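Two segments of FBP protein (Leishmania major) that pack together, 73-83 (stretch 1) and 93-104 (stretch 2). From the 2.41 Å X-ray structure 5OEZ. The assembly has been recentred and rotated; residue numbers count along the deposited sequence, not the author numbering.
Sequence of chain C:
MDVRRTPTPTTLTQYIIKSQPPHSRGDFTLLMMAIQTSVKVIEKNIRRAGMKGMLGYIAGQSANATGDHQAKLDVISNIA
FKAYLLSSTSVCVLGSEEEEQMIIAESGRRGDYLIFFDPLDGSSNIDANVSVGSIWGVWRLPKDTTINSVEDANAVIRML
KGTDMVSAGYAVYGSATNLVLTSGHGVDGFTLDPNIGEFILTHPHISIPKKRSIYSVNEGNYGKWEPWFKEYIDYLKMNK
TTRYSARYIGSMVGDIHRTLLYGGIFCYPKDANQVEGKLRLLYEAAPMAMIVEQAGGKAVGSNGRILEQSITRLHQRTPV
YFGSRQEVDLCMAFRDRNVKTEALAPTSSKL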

ATOM      1  N   LEU C  73      -2.494  12.810  16.935  1.00 66.13           N
ATOM      2  CA  LEU C  73      -1.334  11.989  16.595  1.00 65.90           C
ATOM      3  C   LEU C  73      -0.446  11.667  17.795  1.00 69.55           C
ATOM      4  O   LEU C  73       0.063  10.548  17.891  1.00 65.95           O
ATOM      5  CB  LEU C  73      -0.506  12.672  15.488  1.00 65.32           C
ATOM      6  CG  LEU C  73      -0.751  12.266  14.035  1.00 72.99           C
ATOM      7  CD1 LEU C  73       0.063  11.015  13.737  1.00 90.12           C
ATOM      8  CD2 LEU C  73      -2.209  12.020  13.693  1.00 74.75           C
ATOM      9  N   ASP C  74      -0.232  12.653  18.668  1.00 73.84           N
ATOM     10  CA  ASP C  74       0.515  12.462  19.932  1.00 78.41           C
ATOM     11  C   ASP C  74      -0.103  11.390  20.825  1.00 67.82           C
ATOM     12  O   ASP C  74       0.599  10.534  21.356  1.00 66.76           O
ATOM     13  CB  ASP C  74       0.566  13.762  20.744  1.00 87.20           C
ATOM     14  CG  ASP C  74       1.568  14.758  20.202  1.00104.40           C
ATOM     15  OD1 ASP C  74       2.720  14.359  19.914  1.00109.29           O
ATOM     16  OD2 ASP C  74       1.213  15.954  20.093  1.00125.44           O
ATOM     17  N   VAL C  75      -1.415  11.459  20.991  1.00 60.80           N
ATOM     18  CA  VAL C  75      -2.122  10.549  21.869  1.00 63.49           C
ATOM     19  C   VAL C  75      -2.046   9.128  21.311  1.00 64.35           C
ATOM     20  O   VAL C  75      -1.689   8.202  22.039  1.00 65.10           O
ATOM     21  CB  VAL C  75      -3.586  10.996  22.081  1.00 71.40           C
ATOM     22  CG1 VAL C  75      -4.394   9.942  22.840  1.00 74.51           C
ATOM     23  CG2 VAL C  75      -3.620  12.322  22.833  1.00 70.34           C
ATOM     24  N   ILE C  76      -2.348   8.985  20.020  1.00 65.85           N
ATOM     25  CA  ILE C  76      -2.316   7.691  19.330  1.00 65.40           C
ATOM     26  C   ILE C  76      -0.923   7.074  19.407  1.00 57.84           C
ATOM     27  O   ILE C  76      -0.790   5.899  19.729  1.00 56.22           O
ATOM     28  CB  ILE C  76      -2.748   7.830  17.843  1.00 70.21           C
ATOM     29  CG1 ILE C  76      -4.246   8.110  17.745  1.00 73.27           C
ATOM     30  CG2 ILE C  76      -2.440   6.569  17.040  1.00 66.64           C
ATOM     31  CD1 ILE C  76      -4.630   8.856  16.487  1.00 80.42           C
ATOM     32  N   SER C  77       0.103   7.860  19.073  1.00 52.95           N
ATOM     33  CA  SER C  77       1.481   7.375  19.146  1.00 52.33           C
ATOM     34  C   SER C  77       1.867   6.885  20.523  1.00 55.46           C
ATOM     35  O   SER C  77       2.542   5.879  20.636  1.00 59.93           O
ATOM     36  CB  SER C  77       2.503   8.402  18.687  1.00 53.73           C
ATOM     37  OG  SER C  77       2.144   8.926  17.425  1.00 68.13           O
ATOM     38  N   ASN C  78       1.434   7.588  21.563  1.00 56.18           N
ATOM     39  CA  ASN C  78       1.763   7.194  22.924  1.00 51.77           C
ATOM     40  C   ASN C  78       1.092   5.877  23.289  1.00 51.15           C
ATOM     41  O   ASN C  78       1.744   4.959  23.785  1.00 49.91           O
ATOM     42  CB  ASN C  78       1.354   8.281  23.913  1.00 54.59           C
ATOM     43  CG  ASN C  78       1.924   8.039  25.293  1.00 56.07           C
ATOM     44  OD1 ASN C  78       3.116   7.764  25.445  1.00 53.72           O
ATOM     45  ND2 ASN C  78       1.075   8.106  26.301  1.00 63.11           N
ATOM     46  N   ILE C  79      -0.202   5.793  23.011  1.00 51.16           N
ATOM     47  CA  ILE C  79      -1.001   4.585  23.229  1.00 52.10           C
ATOM     48  C   ILE C  79      -0.389   3.340  22.560  1.00 53.69           C
ATOM     49  O   ILE C  79      -0.351   2.257  23.160  1.00 57.67           O
ATOM     50  CB  ILE C  79      -2.445   4.789  22.710  1.00 61.30           C
ATOM     51  CG1 ILE C  79      -3.207   5.729  23.648  1.00 62.28           C
ATOM     52  CG2 ILE C  79      -3.211   3.459  22.602  1.00 66.09           C
ATOM     53  CD1 ILE C  79      -4.507   6.267  23.083  1.00 70.43           C
ATOM     54  N   ALA C  80       0.070   3.509  21.320  1.00 50.80           N
ATOM     55  CA  ALA C  80       0.644   2.424  20.532  1.00 49.28           C
ATOM     56  C   ALA C  80       1.920   1.894  21.151  1.00 50.54           C
ATOM     57  O   ALA C  80       2.023   0.701  21.453  1.00 61.19           O
ATOM     58  CB  ALA C  80       0.915   2.895  19.116  1.00 47.81           C
ATOM     59  N   PHE C  81       2.879   2.784  21.373  1.00 53.16           N
ATOM     60  CA  PHE C  81       4.134   2.392  22.029  1.00 49.41           C
ATOM     61  C   PHE C  81       3.905   1.657  23.345  1.00 50.88           C
ATOM     62  O   PHE C  81       4.521   0.624  23.579  1.00 51.72           O
ATOM     63  CB  PHE C  81       5.050   3.583  22.259  1.00 46.35           C
ATOM     64  CG  PHE C  81       6.072   3.783  21.177  1.00 43.98           C
ATOM     65  CD1 PHE C  81       7.209   3.005  21.142  1.00 40.74           C
ATOM     66  CD2 PHE C  81       5.910   4.777  20.215  1.00 46.05           C
ATOM     67  CE1 PHE C  81       8.164   3.186  20.151  1.00 44.77           C
ATOM     68  CE2 PHE C  81       6.860   4.974  19.228  1.00 44.12           C
ATOM     69  CZ  PHE C  81       7.991   4.176  19.194  1.00 44.95           C
ATOM     70  N   LYS C  82       3.016   2.170  24.179  1.00 53.01           N
ATOM     71  CA  LYS C  82       2.772   1.560  25.487  1.00 58.13           C
ATOM     72  C   LYS C  82       2.133   0.199  25.383  1.00 56.86           C
ATOM     73  O   LYS C  82       2.509  -0.714  26.116  1.00 57.14           O
ATOM     74  CB  LYS C  82       1.905   2.454  26.380  1.00 58.53           C
ATOM     75  CG  LYS C  82       2.585   3.737  26.795  1.00 61.02           C
ATOM     76  CD  LYS C  82       1.821   4.535  27.854  1.00 64.34           C
ATOM     77  CE  LYS C  82       0.310   4.547  27.720  1.00 73.43           C
ATOM     78  NZ  LYS C  82      -0.225   5.521  28.710  1.00 79.64           N
ATOM     79  N   ALA C  83       1.157   0.067  24.488  1.00 55.83           N
ATOM     80  CA  ALA C  83       0.409  -1.182  24.367  1.00 51.62           C
ATOM     81  C   ALA C  83       1.301  -2.317  23.885  1.00 53.36           C
ATOM     82  O   ALA C  83       1.314  -3.407  24.472  1.00 58.36           O
ATOM     83  CB  ALA C  83      -0.769  -1.007  23.434  1.00 52.34           C
ATOM     84  N   VAL C  93      10.126  -1.392  33.101  1.00 48.39           N
ATOM     85  CA  VAL C  93       9.672  -0.041  33.335  1.00 47.18           C
ATOM     86  C   VAL C  93       9.585   0.691  32.010  1.00 46.18           C
ATOM     87  O   VAL C  93      10.463   0.556  31.162  1.00 46.83           O
ATOM     88  CB  VAL C  93      10.694   0.696  34.254  1.00 51.24           C
ATOM     89  CG1 VAL C  93      10.477   2.202  34.329  1.00 51.72           C
ATOM     90  CG2 VAL C  93      10.668   0.091  35.642  1.00 59.08           C
ATOM     91  N   LEU C  94       8.541   1.500  31.878  1.00 49.44           N
ATOM     92  CA  LEU C  94       8.265   2.303  30.709  1.00 53.05           C
ATOM     93  C   LEU C  94       8.277   3.762  31.128  1.00 49.99           C
ATOM     94  O   LEU C  94       7.686   4.123  32.137  1.00 54.93           O
ATOM     95  CB  LEU C  94       6.859   1.986  30.236  1.00 65.59           C
ATOM     96  CG  LEU C  94       6.660   1.767  28.765  1.00 77.27           C
ATOM     97  CD1 LEU C  94       7.256   0.431  28.370  1.00 92.31           C
ATOM     98  CD2 LEU C  94       5.173   1.778  28.481  1.00 89.05           C
ATOM     99  N   GLY C  95       8.918   4.603  30.335  1.00 51.49           N
ATOM    100  CA  GLY C  95       8.869   6.042  30.531  1.00 48.49           C
ATOM    101  C   GLY C  95       8.555   6.738  29.230  1.00 44.29           C
ATOM    102  O   GLY C  95       9.368   6.744  28.318  1.00 48.98           O
ATOM    103  N   SER C  96       7.371   7.325  29.149  1.00 47.48           N
ATOM    104  CA  SER C  96       6.988   8.168  28.018  1.00 48.39           C
ATOM    105  C   SER C  96       7.223   9.641  28.339  1.00 48.40           C
ATOM    106  O   SER C  96       6.801  10.098  29.386  1.00 53.37           O
ATOM    107  CB  SER C  96       5.508   7.979  27.739  1.00 51.52           C
ATOM    108  OG  SER C  96       5.119   8.772  26.637  1.00 53.83           O
ATOM    109  N   GLU C  97       7.844  10.380  27.418  1.00 48.04           N
ATOM    110  CA  GLU C  97       8.111  11.808  27.599  1.00 56.91           C
ATOM    111  C   GLU C  97       6.877  12.635  27.955  1.00 62.44           C
ATOM    112  O   GLU C  97       6.989  13.597  28.714  1.00 73.26           O
ATOM    113  CB  GLU C  97       8.738  12.419  26.346  1.00 64.97           C
ATOM    114  CG  GLU C  97       9.375  13.780  26.582  1.00 76.22           C
ATOM    115  CD  GLU C  97      10.131  14.268  25.336  1.00 83.58           C
ATOM    116  OE1 GLU C  97       9.494  14.424  24.298  1.00103.60           O
ATOM    117  OE2 GLU C  97      11.368  14.505  25.346  1.00 83.36           O
ATOM    118  N   GLU C  98       5.717  12.241  27.433  1.00 60.41           N
ATOM    119  CA  GLU C  98       4.465  12.952  27.655  1.00 73.55           C
ATOM    120  C   GLU C  98       3.886  12.787  29.065  1.00 79.44           C
ATOM    121  O   GLU C  98       3.110  13.644  29.505  1.00118.82           O
ATOM    122  CB  GLU C  98       3.411  12.517  26.634  1.00 75.73           C
ATOM    123  CG  GLU C  98       3.880  12.547  25.162  1.00 86.91           C
ATOM    124  CD  GLU C  98       2.742  12.493  24.145  1.00104.13           C
ATOM    125  OE1 GLU C  98       1.596  12.155  24.509  1.00 99.21           O
ATOM    126  OE2 GLU C  98       3.001  12.792  22.956  1.00106.81           O
ATOM    127  N   GLU C  99       4.325  11.767  29.802  1.00 75.15           N
ATOM    128  CA  GLU C  99       3.764  11.449  31.114  1.00 75.10           C
ATOM    129  C   GLU C  99       4.672  11.826  32.284  1.00 70.55           C
ATOM    130  O   GLU C  99       5.898  11.784  32.193  1.00 63.34           O
ATOM    131  CB  GLU C  99       3.456   9.972  31.162  1.00 68.25           C
ATOM    132  CG  GLU C  99       2.621   9.543  29.974  1.00 76.05           C
ATOM    133  CD  GLU C  99       2.049   8.151  30.106  1.00 83.91           C
ATOM    134  OE1 GLU C  99       2.484   7.387  30.991  1.00 92.89           O
ATOM    135  OE2 GLU C  99       1.144   7.831  29.317  1.00 75.55           O
ATOM    136  N   GLU C 100       4.054  12.195  33.397  1.00 76.17           N
ATOM    137  CA  GLU C 100       4.821  12.635  34.559  1.00 89.50           C
ATOM    138  C   GLU C 100       5.534  11.492  35.304  1.00 86.88           C
ATOM    139  O   GLU C 100       6.610  11.705  35.853  1.00 91.14           O
ATOM    140  CB  GLU C 100       4.008  13.528  35.490  1.00 90.56           C
ATOM    141  CG  GLU C 100       4.863  14.544  36.283  1.00101.05           C
ATOM    142  CD  GLU C 100       5.698  15.544  35.451  1.00105.09           C
ATOM    143  OE1 GLU C 100       5.683  15.529  34.201  1.00106.14           O
ATOM    144  OE2 GLU C 100       6.402  16.378  36.065  1.00114.26           O
ATOM    145  N   GLN C 101       4.950  10.293  35.306  1.00 76.92           N
ATOM    146  CA  GLN C 101       5.532   9.154  36.015  1.00 78.52           C
ATOM    147  C   GLN C 101       5.870   8.021  35.071  1.00 75.75           C
ATOM    148  O   GLN C 101       5.316   7.918  33.988  1.00 65.34           O
ATOM    149  CB  GLN C 101       4.573   8.643  37.084  1.00 78.87           C
ATOM    150  CG  GLN C 101       4.540   9.506  38.333  1.00 93.98           C
ATOM    151  CD  GLN C 101       3.595   8.965  39.384  1.00103.75           C
ATOM    152  OE1 GLN C 101       3.073   7.850  39.255  1.00109.79           O
ATOM    153  NE2 GLN C 101       3.372   9.743  40.437  1.00 93.05           N
ATOM    154  N   MET C 102       6.766   7.157  35.528  1.00 71.51           N
ATOM    155  CA  MET C 102       7.039   5.891  34.870  1.00 59.98           C
ATOM    156  C   MET C 102       5.925   4.879  35.141  1.00 55.25           C
ATOM    157  O   MET C 102       5.193   4.972  36.138  1.00 55.63           O
ATOM    158  CB  MET C 102       8.378   5.339  35.341  1.00 64.41           C
ATOM    159  CG  MET C 102       9.570   6.112  34.805  1.00 69.91           C
ATOM    160  SD  MET C 102      11.156   5.618  35.531  1.00 81.78           S
ATOM    161  CE  MET C 102      10.985   6.381  37.139  1.00 78.21           C
ATOM    162  N   ILE C 103       5.804   3.914  34.236  1.00 55.99           N
ATOM    163  CA  ILE C 103       4.847   2.808  34.364  1.00 58.06           C
ATOM    164  C   ILE C 103       5.620   1.528  34.608  1.00 53.88           C
ATOM    165  O   ILE C 103       6.584   1.253  33.914  1.00 62.52           O
ATOM    166  CB  ILE C 103       3.999   2.665  33.090  1.00 60.32           C
ATOM    167  CG1 ILE C 103       3.077   3.880  32.938  1.00 65.49           C
ATOM    168  CG2 ILE C 103       3.161   1.392  33.121  1.00 63.48           C
ATOM    169  CD1 ILE C 103       2.622   4.103  31.517  1.00 66.06           C
ATOM    170  N   ILE C 104       5.193   0.759  35.598  1.00 56.94           N
ATOM    171  CA  ILE C 104       5.809  -0.516  35.938  1.00 60.70           C
ATOM    172  C   ILE C 104       4.949  -1.591  35.283  1.00 62.37           C
ATOM    173  O   ILE C 104       3.724  -1.587  35.442  1.00 63.85           O
ATOM    174  CB  ILE C 104       5.889  -0.721  37.473  1.00 64.88           C
ATOM    175  CG1 ILE C 104       6.997   0.150  38.095  1.00 72.69           C
ATOM    176  CG2 ILE C 104       6.246  -2.157  37.818  1.00 67.63           C
ATOM    177  CD1 ILE C 104       6.936   1.633  37.821  1.00 70.74           C
TER

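The contact is carried by one face of a helix: Asp74, Asn78 and Lys82, spaced four residues apart, all direct their CA-to-CB bonds toward the second stretch, and 352 Å² is buried over both sides. The nearest CA pairs, Asn78 CA with Ser96 CA at 7.4 Å and Lys82 CA with Leu94 CA at 7.6 Å, leave room for side chains to mediate the contact.

Hydrogen bonds centre on Asn78, whose amide is used at both ends. Ser96 OG donates to Asn78 OD1 at 2.5 Å, a short distance, while Asn78 ND2 donates to Glu99 OE2 at 3.0 Å with an N-H...O angle of 153°. These assignments are consistent with the amide orientation, since the oxygen faces a hydroxyl and the nitrogen a carboxylate. The type I turn from Ser96 to Glu99, with Glu99 N to Ser96 O at 3.0 Å, places the two hydrogen-bonding partners of Asn78 at its first and last residues.

The charged pair is Lys82 NZ with Glu99 OE2, a salt bridge of 2.8 Å that is also a hydrogen bond. Glu99 OE2 therefore accepts from both Lys82 and Asn78, tying successive turns of the helix to a single carboxylate oxygen.

Apolar packing accompanies the lysine on its way to that oxygen. Lys82 CG lies 3.7 Å from Leu94 CD2, and Lys82 CD lies 3.8 Å from Ile103 CD1. Leu94 and Ile103 are paired across adjacent strands, with Leu94 N to Ile103 O and Ile103 N to Leu94 O both at 2.8 Å, so the aliphatic part of the lysine meets a hydrogen-bonded strand pair.

One approach runs against the charges. Asp74 OD1 and Glu98 OE2 are 3.4 Å apart, two acceptors without a hydrogen bond between them; Asp74 OD2 is satisfied elsewhere in the structure.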